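Local atomic coordinates of protection of telomeres protein 1 (Schizosaccharomyces pombe, PDB entry 5USB), a protein that binds single-stranded telomeric DNA of consensus GGTTAC, protects the 3' telomeric overhang, and regulates telomerase and telomere length. Residues Y18-T24 / I81-V87; N41-P46 / L99-E103; N30-T36 / F63-L69. The protein carries 1 engineered substitution. All blocks are in the same frame, centred on the assembly; numbering follows the deposited sequence.

Contact 1 of 3, residues Y18-T24 / I81-V87. With nucleotides of chain B.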
# COMPACT_ATOMS: atom_id res chain seq x y z
N TYR A 18 -6.90 0.88 5.16
CA TYR A 18 -6.21 2.11 5.52
C TYR A 18 -4.73 1.77 5.69
O TYR A 18 -4.38 0.71 6.21
CB TYR A 18 -6.76 2.66 6.85
CG TYR A 18 -8.16 3.24 6.75
CD1 TYR A 18 -8.31 4.58 6.51
CD2 TYR A 18 -9.28 2.45 6.93
CE1 TYR A 18 -9.56 5.14 6.42
CE2 TYR A 18 -10.54 2.99 6.84
CZ TYR A 18 -10.68 4.32 6.59
OH TYR A 18 -11.95 4.90 6.49
N ALA A 19 -3.86 2.69 5.30
CA ALA A 19 -2.43 2.43 5.41
C ALA A 19 -1.66 3.74 5.42
O ALA A 19 -2.16 4.79 5.02
CB ALA A 19 -1.96 1.55 4.27
N GLN A 20 -0.42 3.65 5.87
CA GLN A 20 0.52 4.74 5.80
C GLN A 20 1.53 4.48 4.68
O GLN A 20 2.01 3.36 4.50
CB GLN A 20 1.26 4.93 7.12
CG GLN A 20 2.05 6.23 7.11
CD GLN A 20 2.63 6.62 8.44
OE1 GLN A 20 2.95 5.77 9.26
NE2 GLN A 20 2.84 7.92 8.62
N VAL A 21 1.82 5.53 3.91
CA VAL A 21 2.74 5.44 2.79
C VAL A 21 4.16 5.54 3.31
O VAL A 21 4.55 6.55 3.93
CB VAL A 21 2.46 6.53 1.74
CG1 VAL A 21 3.48 6.43 0.62
CG2 VAL A 21 1.09 6.40 1.21
N ILE A 22 4.96 4.53 3.01
CA ILE A 22 6.36 4.50 3.42
C ILE A 22 7.27 5.01 2.32
O ILE A 22 8.22 5.75 2.60
CB ILE A 22 6.76 3.07 3.84
CG1 ILE A 22 5.92 2.54 4.99
CG2 ILE A 22 8.24 3.06 4.18
CD1 ILE A 22 5.98 3.42 6.23
N LYS A 23 6.98 4.64 1.08
CA LYS A 23 7.84 4.94 -0.05
C LYS A 23 6.99 5.17 -1.28
O LYS A 23 5.99 4.48 -1.49
CB LYS A 23 8.81 3.77 -0.30
CG LYS A 23 9.75 3.97 -1.47
CD LYS A 23 10.66 2.79 -1.57
CE LYS A 23 11.46 2.82 -2.87
NZ LYS A 23 12.49 3.85 -2.84
N THR A 24 7.41 6.13 -2.10
CA THR A 24 6.83 6.34 -3.42
C THR A 24 7.93 6.28 -4.46
O THR A 24 9.08 6.62 -4.18
CB THR A 24 6.11 7.69 -3.53
OG1 THR A 24 7.00 8.77 -3.35
CG2 THR A 24 5.02 7.81 -2.49
N ILE A 81 0.20 11.97 -3.69
CA ILE A 81 0.44 11.11 -2.54
C ILE A 81 1.94 11.12 -2.23
O ILE A 81 2.77 10.86 -3.12
CB ILE A 81 -0.04 9.67 -2.81
CG1 ILE A 81 -1.49 9.64 -3.16
CG2 ILE A 81 0.24 8.77 -1.58
CD1 ILE A 81 -2.42 10.15 -2.08
N LYS A 82 2.28 11.39 -0.98
CA LYS A 82 3.67 11.57 -0.57
C LYS A 82 3.99 10.60 0.54
O LYS A 82 3.12 10.14 1.28
CB LYS A 82 3.97 12.98 -0.02
CG LYS A 82 3.58 14.18 -0.90
CD LYS A 82 4.30 14.18 -2.21
CE LYS A 82 3.78 15.30 -3.12
NZ LYS A 82 4.33 15.15 -4.49
N GLU A 83 5.28 10.32 0.68
CA GLU A 83 5.75 9.53 1.80
C GLU A 83 5.30 10.15 3.12
O GLU A 83 5.43 11.37 3.33
CB GLU A 83 7.29 9.43 1.73
CG GLU A 83 7.69 8.64 0.51
CD GLU A 83 9.18 8.45 0.29
OE1 GLU A 83 9.54 7.70 -0.67
OE2 GLU A 83 9.98 9.00 1.08
N GLY A 84 4.79 9.31 4.01
CA GLY A 84 4.26 9.72 5.30
C GLY A 84 2.78 10.01 5.30
O GLY A 84 2.15 10.00 6.38
N ASP A 85 2.19 10.20 4.13
CA ASP A 85 0.75 10.37 4.04
C ASP A 85 0.02 9.08 4.45
O ASP A 85 0.53 7.95 4.36
CB ASP A 85 0.32 10.73 2.62
CG ASP A 85 0.65 12.13 2.23
OD1 ASP A 85 1.03 12.97 3.08
OD2 ASP A 85 0.50 12.40 1.01
N TYR A 86 -1.23 9.26 4.89
CA TYR A 86 -2.14 8.16 5.10
C TYR A 86 -3.09 8.07 3.93
O TYR A 86 -3.46 9.09 3.34
CB TYR A 86 -2.92 8.34 6.41
CG TYR A 86 -2.04 8.38 7.61
CD1 TYR A 86 -1.71 7.22 8.27
CD2 TYR A 86 -1.54 9.57 8.09
CE1 TYR A 86 -0.89 7.23 9.38
CE2 TYR A 86 -0.71 9.59 9.18
CZ TYR A 86 -0.40 8.42 9.83
OH TYR A 86 0.43 8.44 10.95
N VAL A 87 -3.41 6.85 3.53
CA VAL A 87 -4.28 6.61 2.39
C VAL A 87 -5.36 5.60 2.79
O VAL A 87 -5.18 4.77 3.69
CB VAL A 87 -3.52 6.13 1.13
CG1 VAL A 87 -2.56 7.20 0.60
CG2 VAL A 87 -2.76 4.86 1.38
P DG B 7 20.50 2.58 -3.54
OP1 DG B 7 21.86 2.18 -3.93
OP2 DG B 7 20.29 3.33 -2.32
O5' DG B 7 19.83 3.45 -4.69
C5' DG B 7 20.18 3.23 -6.04
C4' DG B 7 19.28 4.03 -6.94
O4' DG B 7 17.99 3.40 -6.98
C3' DG B 7 19.04 5.48 -6.51
O3' DG B 7 19.23 6.33 -7.63
C2' DG B 7 17.54 5.54 -6.26
C1' DG B 7 17.02 4.41 -7.09
N9 DG B 7 15.76 3.89 -6.59
C8 DG B 7 15.24 4.08 -5.33
N7 DG B 7 14.06 3.55 -5.19
C5 DG B 7 13.78 2.99 -6.42
C6 DG B 7 12.63 2.31 -6.88
O6 DG B 7 11.61 2.01 -6.25
N1 DG B 7 12.75 1.92 -8.21
C2 DG B 7 13.84 2.17 -9.00
N2 DG B 7 13.78 1.73 -10.25
N3 DG B 7 14.92 2.82 -8.59
C4 DG B 7 14.82 3.21 -7.30
O HOH W 1 1.68 6.31 11.72
O HOH W 2 11.49 6.53 -3.13
O HOH W 3 6.89 11.28 -1.59

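Contact 2 of 3, residues N41-P46 / L99-E103. With nucleotides of chain B.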
# COMPACT_ATOMS: atom_id res chain seq x y z
N ASN A 41 2.16 -9.77 7.07
CA ASN A 41 1.54 -10.70 6.14
C ASN A 41 2.59 -11.63 5.57
O ASN A 41 3.59 -11.17 5.03
CB ASN A 41 0.85 -9.95 5.01
CG ASN A 41 -0.02 -10.83 4.15
OD1 ASN A 41 0.43 -11.83 3.60
ND2 ASN A 41 -1.26 -10.45 4.01
N GLU A 42 2.36 -12.94 5.67
CA GLU A 42 3.38 -13.90 5.30
C GLU A 42 3.76 -13.87 3.83
O GLU A 42 4.80 -14.44 3.48
CB GLU A 42 2.95 -15.31 5.71
CG GLU A 42 1.77 -15.85 4.95
CD GLU A 42 1.46 -17.31 5.30
OE1 GLU A 42 1.86 -17.75 6.41
OE2 GLU A 42 0.84 -18.02 4.48
N LEU A 43 2.98 -13.20 2.95
CA LEU A 43 3.31 -13.10 1.54
C LEU A 43 3.89 -11.74 1.15
O LEU A 43 4.23 -11.54 -0.02
CB LEU A 43 2.08 -13.38 0.67
CG LEU A 43 1.43 -14.75 0.88
CD1 LEU A 43 0.20 -14.82 0.05
CD2 LEU A 43 2.41 -15.81 0.48
N PHE A 44 4.07 -10.83 2.10
CA PHE A 44 4.78 -9.59 1.80
C PHE A 44 6.29 -9.86 1.69
O PHE A 44 6.82 -10.83 2.25
CB PHE A 44 4.51 -8.54 2.89
CG PHE A 44 3.09 -8.02 2.96
CD1 PHE A 44 2.13 -8.33 2.02
CD2 PHE A 44 2.72 -7.19 4.01
CE1 PHE A 44 0.85 -7.80 2.10
CE2 PHE A 44 1.43 -6.66 4.08
CZ PHE A 44 0.48 -7.00 3.13
N PHE A 45 6.99 -8.99 1.00
CA PHE A 45 8.43 -9.15 0.87
C PHE A 45 9.12 -8.85 2.20
O PHE A 45 8.78 -7.87 2.87
CB PHE A 45 8.95 -8.20 -0.21
CG PHE A 45 10.43 -8.36 -0.49
CD1 PHE A 45 10.87 -9.35 -1.35
CD2 PHE A 45 11.38 -7.58 0.14
CE1 PHE A 45 12.22 -9.54 -1.58
CE2 PHE A 45 12.70 -7.75 -0.10
CZ PHE A 45 13.14 -8.74 -0.95
N PRO A 46 10.11 -9.65 2.60
CA PRO A 46 10.81 -9.33 3.84
C PRO A 46 11.86 -8.25 3.65
O PRO A 46 12.93 -8.49 3.06
CB PRO A 46 11.44 -10.67 4.25
CG PRO A 46 11.62 -11.40 2.96
CD PRO A 46 10.52 -10.95 2.05
N LEU A 99 7.76 -13.86 -8.33
CA LEU A 99 8.55 -14.46 -7.28
C LEU A 99 7.72 -14.88 -6.08
O LEU A 99 8.30 -15.31 -5.08
CB LEU A 99 9.64 -13.48 -6.83
CG LEU A 99 10.57 -12.98 -7.94
CD1 LEU A 99 11.56 -11.97 -7.40
CD2 LEU A 99 11.30 -14.15 -8.59
N GLY A 100 6.40 -14.76 -6.16
CA GLY A 100 5.52 -15.26 -5.12
C GLY A 100 5.07 -14.26 -4.08
O GLY A 100 4.40 -14.66 -3.14
N TYR A 101 5.40 -12.98 -4.23
CA TYR A 101 5.04 -11.97 -3.24
C TYR A 101 3.72 -11.30 -3.60
O TYR A 101 3.40 -11.10 -4.77
CB TYR A 101 6.13 -10.91 -3.11
CG TYR A 101 7.46 -11.49 -2.75
CD1 TYR A 101 7.71 -11.93 -1.46
CD2 TYR A 101 8.46 -11.64 -3.70
CE1 TYR A 101 8.95 -12.52 -1.12
CE2 TYR A 101 9.68 -12.21 -3.37
CZ TYR A 101 9.91 -12.63 -2.09
OH TYR A 101 11.13 -13.19 -1.78
N LEU A 102 2.94 -10.98 -2.57
CA LEU A 102 1.71 -10.24 -2.72
C LEU A 102 2.01 -8.83 -3.22
O LEU A 102 3.00 -8.21 -2.82
CB LEU A 102 1.00 -10.16 -1.38
CG LEU A 102 -0.28 -10.93 -1.15
CD1 LEU A 102 -0.86 -10.58 0.22
CD2 LEU A 102 -1.28 -10.66 -2.23
N GLU A 103 1.15 -8.33 -4.10
CA GLU A 103 1.20 -6.94 -4.49
C GLU A 103 -0.22 -6.49 -4.79
O GLU A 103 -1.13 -7.29 -4.97
CB GLU A 103 2.15 -6.72 -5.68
CG GLU A 103 1.84 -7.56 -6.89
CD GLU A 103 2.76 -7.30 -8.07
OE1 GLU A 103 3.62 -6.39 -7.99
OE2 GLU A 103 2.61 -8.01 -9.09
P DA B 5 15.40 -6.20 -5.33
OP1 DA B 5 16.57 -5.65 -5.98
OP2 DA B 5 15.37 -7.54 -4.82
O5' DA B 5 15.04 -5.24 -4.12
C5' DA B 5 15.04 -3.84 -4.31
C4' DA B 5 14.31 -3.20 -3.16
O4' DA B 5 12.91 -3.52 -3.26
C3' DA B 5 14.75 -3.71 -1.79
O3' DA B 5 14.69 -2.66 -0.82
C2' DA B 5 13.76 -4.83 -1.51
C1' DA B 5 12.49 -4.33 -2.18
N9 DA B 5 11.64 -5.37 -2.73
C8 DA B 5 12.01 -6.42 -3.52
N7 DA B 5 11.02 -7.17 -3.92
C5 DA B 5 9.90 -6.54 -3.40
C6 DA B 5 8.54 -6.83 -3.47
N6 DA B 5 8.04 -7.87 -4.13
N1 DA B 5 7.69 -6.01 -2.82
C2 DA B 5 8.19 -4.97 -2.15
N3 DA B 5 9.45 -4.59 -2.01
C4 DA B 5 10.27 -5.42 -2.67
P DT B 4 14.41 -6.48 -12.09
OP1 DT B 4 15.68 -5.79 -12.16
OP2 DT B 4 14.31 -7.84 -12.58
O5' DT B 4 14.03 -6.47 -10.54
C5' DT B 4 13.72 -5.24 -9.90
C4' DT B 4 13.28 -5.48 -8.47
O4' DT B 4 11.98 -6.10 -8.47
C3' DT B 4 14.19 -6.41 -7.66
O3' DT B 4 14.16 -5.99 -6.29
C2' DT B 4 13.47 -7.74 -7.76
C1' DT B 4 12.02 -7.29 -7.70
N1 DT B 4 11.05 -8.23 -8.27
C2 DT B 4 9.90 -8.49 -7.56
O2 DT B 4 9.62 -7.93 -6.52
N3 DT B 4 9.04 -9.37 -8.16
C4 DT B 4 9.23 -10.02 -9.36
O4 DT B 4 8.37 -10.79 -9.77
C5 DT B 4 10.45 -9.71 -10.05
C7 DT B 4 10.74 -10.38 -11.36
C6 DT B 4 11.30 -8.86 -9.47
P DG B 2 4.77 -5.77 -19.97
OP1 DG B 2 5.39 -5.36 -21.25
OP2 DG B 2 4.46 -7.18 -19.71
O5' DG B 2 5.71 -5.24 -18.81
C5' DG B 2 6.17 -3.89 -18.81
C4' DG B 2 6.73 -3.56 -17.45
O4' DG B 2 5.70 -3.19 -16.52
C3' DG B 2 7.43 -4.73 -16.77
O3' DG B 2 8.73 -4.77 -17.32
C2' DG B 2 7.40 -4.29 -15.31
C1' DG B 2 6.07 -3.57 -15.20
N9 DG B 2 4.99 -4.39 -14.66
C8 DG B 2 3.99 -4.97 -15.39
N7 DG B 2 3.15 -5.64 -14.66
C5 DG B 2 3.64 -5.52 -13.37
C6 DG B 2 3.14 -6.06 -12.16
O6 DG B 2 2.13 -6.73 -11.98
N1 DG B 2 3.96 -5.72 -11.08
C2 DG B 2 5.08 -4.93 -11.17
N2 DG B 2 5.71 -4.69 -10.02
N3 DG B 2 5.55 -4.43 -12.30
C4 DG B 2 4.78 -4.76 -13.35

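Contact 3 of 3, residues N30-T36 / F63-L69. With nucleotides of chain B.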
# COMPACT_ATOMS: atom_id res chain seq x y z
N ASN A 30 4.46 4.11 -14.73
CA ASN A 30 3.48 3.95 -13.67
C ASN A 30 3.97 4.66 -12.41
O ASN A 30 5.02 5.28 -12.39
CB ASN A 30 3.20 2.47 -13.39
CG ASN A 30 4.46 1.71 -13.10
OD1 ASN A 30 5.37 2.21 -12.45
ND2 ASN A 30 4.53 0.50 -13.62
N PHE A 31 3.14 4.61 -11.37
CA PHE A 31 3.49 5.16 -10.07
C PHE A 31 3.39 4.04 -9.02
O PHE A 31 2.41 3.28 -9.00
CB PHE A 31 2.53 6.30 -9.69
CG PHE A 31 2.84 6.97 -8.41
CD1 PHE A 31 4.04 7.62 -8.20
CD2 PHE A 31 1.88 7.04 -7.41
CE1 PHE A 31 4.29 8.29 -6.98
CE2 PHE A 31 2.12 7.68 -6.23
CZ PHE A 31 3.31 8.29 -6.01
N THR A 32 4.39 3.95 -8.14
CA THR A 32 4.42 2.86 -7.18
C THR A 32 4.38 3.42 -5.77
O THR A 32 5.04 4.41 -5.47
CB THR A 32 5.67 2.04 -7.36
OG1 THR A 32 5.68 1.50 -8.68
CG2 THR A 32 5.78 0.89 -6.33
N LEU A 33 3.61 2.77 -4.91
CA LEU A 33 3.53 3.08 -3.49
C LEU A 33 3.91 1.84 -2.70
O LEU A 33 3.62 0.73 -3.12
CB LEU A 33 2.07 3.47 -3.05
CG LEU A 33 1.37 4.64 -3.70
CD1 LEU A 33 -0.12 4.60 -3.29
CD2 LEU A 33 2.06 5.96 -3.32
N TYR A 34 4.56 2.03 -1.57
CA TYR A 34 4.79 0.97 -0.60
C TYR A 34 4.09 1.42 0.66
O TYR A 34 4.38 2.52 1.15
CB TYR A 34 6.28 0.76 -0.33
CG TYR A 34 7.06 0.34 -1.57
CD1 TYR A 34 7.41 1.25 -2.54
CD2 TYR A 34 7.39 -0.99 -1.76
CE1 TYR A 34 8.09 0.85 -3.66
CE2 TYR A 34 8.06 -1.40 -2.91
CZ TYR A 34 8.39 -0.47 -3.85
OH TYR A 34 9.06 -0.87 -4.98
N VAL A 35 3.13 0.63 1.13
CA VAL A 35 2.29 1.03 2.25
C VAL A 35 2.26 -0.05 3.33
O VAL A 35 2.56 -1.21 3.08
CB VAL A 35 0.88 1.38 1.79
CG1 VAL A 35 0.95 2.35 0.64
CG2 VAL A 35 0.10 0.15 1.42
N THR A 36 1.93 0.38 4.55
CA THR A 36 1.88 -0.49 5.71
C THR A 36 0.77 -0.06 6.64
O THR A 36 0.43 1.13 6.71
CB THR A 36 3.22 -0.44 6.48
OG1 THR A 36 3.22 -1.41 7.54
CG2 THR A 36 3.44 0.88 7.13
N PHE A 63 6.06 -6.52 6.36
CA PHE A 63 5.11 -5.56 6.92
C PHE A 63 4.59 -4.52 5.93
O PHE A 63 3.76 -3.70 6.32
CB PHE A 63 5.73 -4.82 8.12
CG PHE A 63 5.69 -5.61 9.41
CD1 PHE A 63 6.64 -6.57 9.72
CD2 PHE A 63 4.68 -5.37 10.33
CE1 PHE A 63 6.56 -7.28 10.89
CE2 PHE A 63 4.62 -6.07 11.50
CZ PHE A 63 5.54 -7.01 11.77
N SER A 64 5.04 -4.53 4.68
CA SER A 64 4.60 -3.53 3.70
C SER A 64 4.24 -4.22 2.39
O SER A 64 4.78 -5.27 2.04
CB SER A 64 5.70 -2.49 3.45
OG SER A 64 6.06 -1.91 4.68
N ILE A 65 3.34 -3.59 1.63
CA ILE A 65 2.90 -4.11 0.33
C ILE A 65 3.15 -3.05 -0.74
O ILE A 65 2.94 -1.86 -0.51
CB ILE A 65 1.42 -4.54 0.34
CG1 ILE A 65 1.10 -5.28 -0.96
CG2 ILE A 65 0.45 -3.36 0.57
CD1 ILE A 65 -0.22 -5.99 -0.96
N ARG A 66 3.63 -3.49 -1.89
CA ARG A 66 3.82 -2.64 -3.06
C ARG A 66 2.50 -2.49 -3.80
O ARG A 66 1.80 -3.47 -4.01
CB ARG A 66 4.85 -3.26 -4.00
CG ARG A 66 4.93 -2.63 -5.38
CD ARG A 66 5.77 -3.52 -6.30
NE ARG A 66 7.17 -3.53 -5.94
CZ ARG A 66 8.02 -4.50 -6.24
NH1 ARG A 66 7.62 -5.57 -6.92
NH2 ARG A 66 9.28 -4.40 -5.86
N CYS A 67 2.16 -1.26 -4.18
CA CYS A 67 0.96 -0.98 -4.97
C CYS A 67 1.43 -0.36 -6.26
O CYS A 67 2.16 0.63 -6.22
CB CYS A 67 -0.01 -0.04 -4.23
SG CYS A 67 -0.40 -0.57 -2.54
N ILE A 68 1.00 -0.92 -7.41
CA ILE A 68 1.32 -0.36 -8.72
C ILE A 68 0.08 0.32 -9.30
O ILE A 68 -0.98 -0.30 -9.40
CB ILE A 68 1.84 -1.42 -9.70
CG1 ILE A 68 2.97 -2.22 -9.05
CG2 ILE A 68 2.27 -0.75 -11.02
CD1 ILE A 68 4.13 -1.43 -8.76
N LEU A 69 0.24 1.60 -9.68
CA LEU A 69 -0.85 2.42 -10.17
C LEU A 69 -0.58 2.79 -11.62
O LEU A 69 0.49 3.31 -11.93
CB LEU A 69 -0.98 3.69 -9.33
CG LEU A 69 -1.71 3.60 -7.97
CD1 LEU A 69 -1.05 2.69 -6.98
CD2 LEU A 69 -1.88 5.00 -7.34
P DA B 5 15.40 -6.20 -5.33
OP1 DA B 5 16.57 -5.65 -5.98
OP2 DA B 5 15.37 -7.54 -4.82
O5' DA B 5 15.04 -5.24 -4.12
C5' DA B 5 15.04 -3.84 -4.31
C4' DA B 5 14.31 -3.20 -3.16
O4' DA B 5 12.91 -3.52 -3.26
C3' DA B 5 14.75 -3.71 -1.79
O3' DA B 5 14.69 -2.66 -0.82
C2' DA B 5 13.76 -4.83 -1.51
C1' DA B 5 12.49 -4.33 -2.18
N9 DA B 5 11.64 -5.37 -2.73
C8 DA B 5 12.01 -6.42 -3.52
N7 DA B 5 11.02 -7.17 -3.92
C5 DA B 5 9.90 -6.54 -3.40
C6 DA B 5 8.54 -6.83 -3.47
N6 DA B 5 8.04 -7.87 -4.13
N1 DA B 5 7.69 -6.01 -2.82
C2 DA B 5 8.19 -4.97 -2.15
N3 DA B 5 9.45 -4.59 -2.01
C4 DA B 5 10.27 -5.42 -2.67
P DG B 2 4.77 -5.77 -19.97
OP1 DG B 2 5.39 -5.36 -21.25
OP2 DG B 2 4.46 -7.18 -19.71
O5' DG B 2 5.71 -5.24 -18.81
C5' DG B 2 6.17 -3.89 -18.81
C4' DG B 2 6.73 -3.56 -17.45
O4' DG B 2 5.70 -3.19 -16.52
C3' DG B 2 7.43 -4.73 -16.77
O3' DG B 2 8.73 -4.77 -17.32
C2' DG B 2 7.40 -4.29 -15.31
C1' DG B 2 6.07 -3.57 -15.20
N9 DG B 2 4.99 -4.39 -14.66
C8 DG B 2 3.99 -4.97 -15.39
N7 DG B 2 3.15 -5.64 -14.66
C5 DG B 2 3.64 -5.52 -13.37
C6 DG B 2 3.14 -6.06 -12.16
O6 DG B 2 2.13 -6.73 -11.98
N1 DG B 2 3.96 -5.72 -11.08
C2 DG B 2 5.08 -4.93 -11.17
N2 DG B 2 5.71 -4.69 -10.02
N3 DG B 2 5.55 -4.43 -12.30
C4 DG B 2 4.78 -4.76 -13.35
P DT B 4 14.41 -6.48 -12.09
OP1 DT B 4 15.68 -5.79 -12.16
OP2 DT B 4 14.31 -7.84 -12.58
O5' DT B 4 14.03 -6.47 -10.54
C5' DT B 4 13.72 -5.24 -9.90
C4' DT B 4 13.28 -5.48 -8.47
O4' DT B 4 11.98 -6.10 -8.47
C3' DT B 4 14.19 -6.41 -7.66
O3' DT B 4 14.16 -5.99 -6.29
C2' DT B 4 13.47 -7.74 -7.76
C1' DT B 4 12.02 -7.29 -7.70
N1 DT B 4 11.05 -8.23 -8.27
C2 DT B 4 9.90 -8.49 -7.56
O2 DT B 4 9.62 -7.93 -6.52
N3 DT B 4 9.04 -9.37 -8.16
C4 DT B 4 9.23 -10.02 -9.36
O4 DT B 4 8.37 -10.79 -9.77
C5 DT B 4 10.45 -9.71 -10.05
C7 DT B 4 10.74 -10.38 -11.36
C6 DT B 4 11.30 -8.86 -9.47

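Contact 1 of 3, residues Y18-T24 / I81-V87
One compact set of backbone hydrogen bonds can join two strands and hold a neighbouring turn. A19 and V87 form an antiparallel hydrogen-bonded pair, with A19 N to V87 O at 2.9 Å and V87 N to A19 O at 2.8 Å. Beyond Q20 and Y86 the partner chain leaves strand geometry, yet V21 still gives its N to D85 O and takes G84 N on its O, both at 2.8 Å. Those acceptors and donors belong to a type II turn, K82 to D85, closed by D85 N to K82 O at 3.0 Å; G84 occupies its third position with the positive phi of 93° that suits glycine there. Side chains reinforce it: Q20 NE2 reaches G84 O (3.1 Å), E83 OE1 receives T24 N (3.0 Å), and D85 OD2 takes K82 N (2.9 Å) while also forming a salt bridge with K120. A water joins Q20 OE1 to Y86 OH, and Q20 CG lies over the Y86 ring in a CH-pi contact. V21 points toward the 81-87 segment, and its CG2 packs 3.8 Å from both I81 CG2 and V87 CG1. I22 and K23 form a classic beta bulge opposite Y34, and K23 NZ donates to N7 of DG7 of chain B at 2.8 Å. This is the pairing of the long, curved first strand with the fourth-strand region that helps close an OB-fold barrel, here in a telomeric ssDNA-binding domain.

Contact 2 of 3, residues N41-P46 / L99-E103
An aromatic wall of the single-stranded DNA-binding groove is assembled here, where the loop after strand 31-36 meets the start of strand 102-106 in the OB fold. It illustrates how a loop without regular structure can be fixed by few bonds and still present a well-defined binding surface. Residues N41 to F44 make a type I beta turn, with F44 N to N41 O at 3.0 Å, and N41 OD1 accepts L43 N at 3.0 Å in an Asx turn; the amide at ND2 donates to L6 O and I9 O outside the pair. The turn directs L43 O to the other segment, where L102 N donates to it at 2.9 Å, the one hydrogen bond between the two segments. Around it the packing is apolar: L43 CB lies 3.9 Å from L102 CG, and F44 CE1 3.8 Å from L102 CD1. F45 meets Y101 in a T-shaped pair, its edge toward the tyrosine face, with centroids 5.0 Å apart and planes at 67°, while P46 CD sits 3.9 Å from Y101 CE1. The F45 ring thus held lies with one face over DA5 of chain B, F45 CD1 being 3.4 Å from N7 of that base; R66 covers the opposite face of the adenine. Further along, E103 points away from the loop and reads a guanine edge: N1 of DG2 of chain B donates to E103 OE1 at 3.2 Å, and its N2 adds a weak bond to the same oxygen at 3.4 Å.

Contact 3 of 3, residues N30-T36 / F63-L69
Strands 31-36 and 65-69 run antiparallel, their axes 4.6 Å apart at closest approach and 153° between directions, as the second and third strands of the OB-fold barrel. Three hydrogen-bonded pairs, F31 with L69, L33 with C67 and V35 with I65, supply six backbone bonds, the shortest from C67 N to L33 O at 2.7 Å. Beyond the regular pairing, T36 OG1 donates to F63 O at 2.7 Å. Alternation along such strands sends one set of side chains to the barrel interior and the other to the ligand. On the first face V35 CG2 packs against I65 CG2 at 3.6 Å, L33 CB lies 4.2 Å from C67 CB, and F31 and L69 extend this layer to helix 72-77. The other face carries T32, Y34, R66 and I68, and meets the DNA. There T32 CG2 lies 3.7 Å from R66 CG, and R66 NE makes a weak bond to Y34 OH at 3.4 Å. Y34 borders DA5 of chain B through its ring edge, whereas the R66 guanidinium lies with one face over that adenine, and R66 NH1 donates to O2 of DT4 of chain B at 3.1 Å.

In the fold
From the N terminus, strand 14-26 turns back into strand 31-36, whose backbone joins it through Q20 N to T36 O and I22 N to Y34 O, so contacts 1 and 3 form one continuous sheet. Contact 3 closes the shorter loop, 30-36 to 63-69, and lies wholly within the span from 18-24 to 81-87 bridged by contact 1. Contact 2 crosses both: its first segment, 41-46, belongs to the long excursion between strands 31-36 and 65-69, while its second, 99-103, comes after contact 1 is complete. Strand 102-106 runs parallel beside 65-69, the pairing that brings contacts 2 and 3 together. Contacts 1 and 2 do not touch, their centres about 19 Å apart.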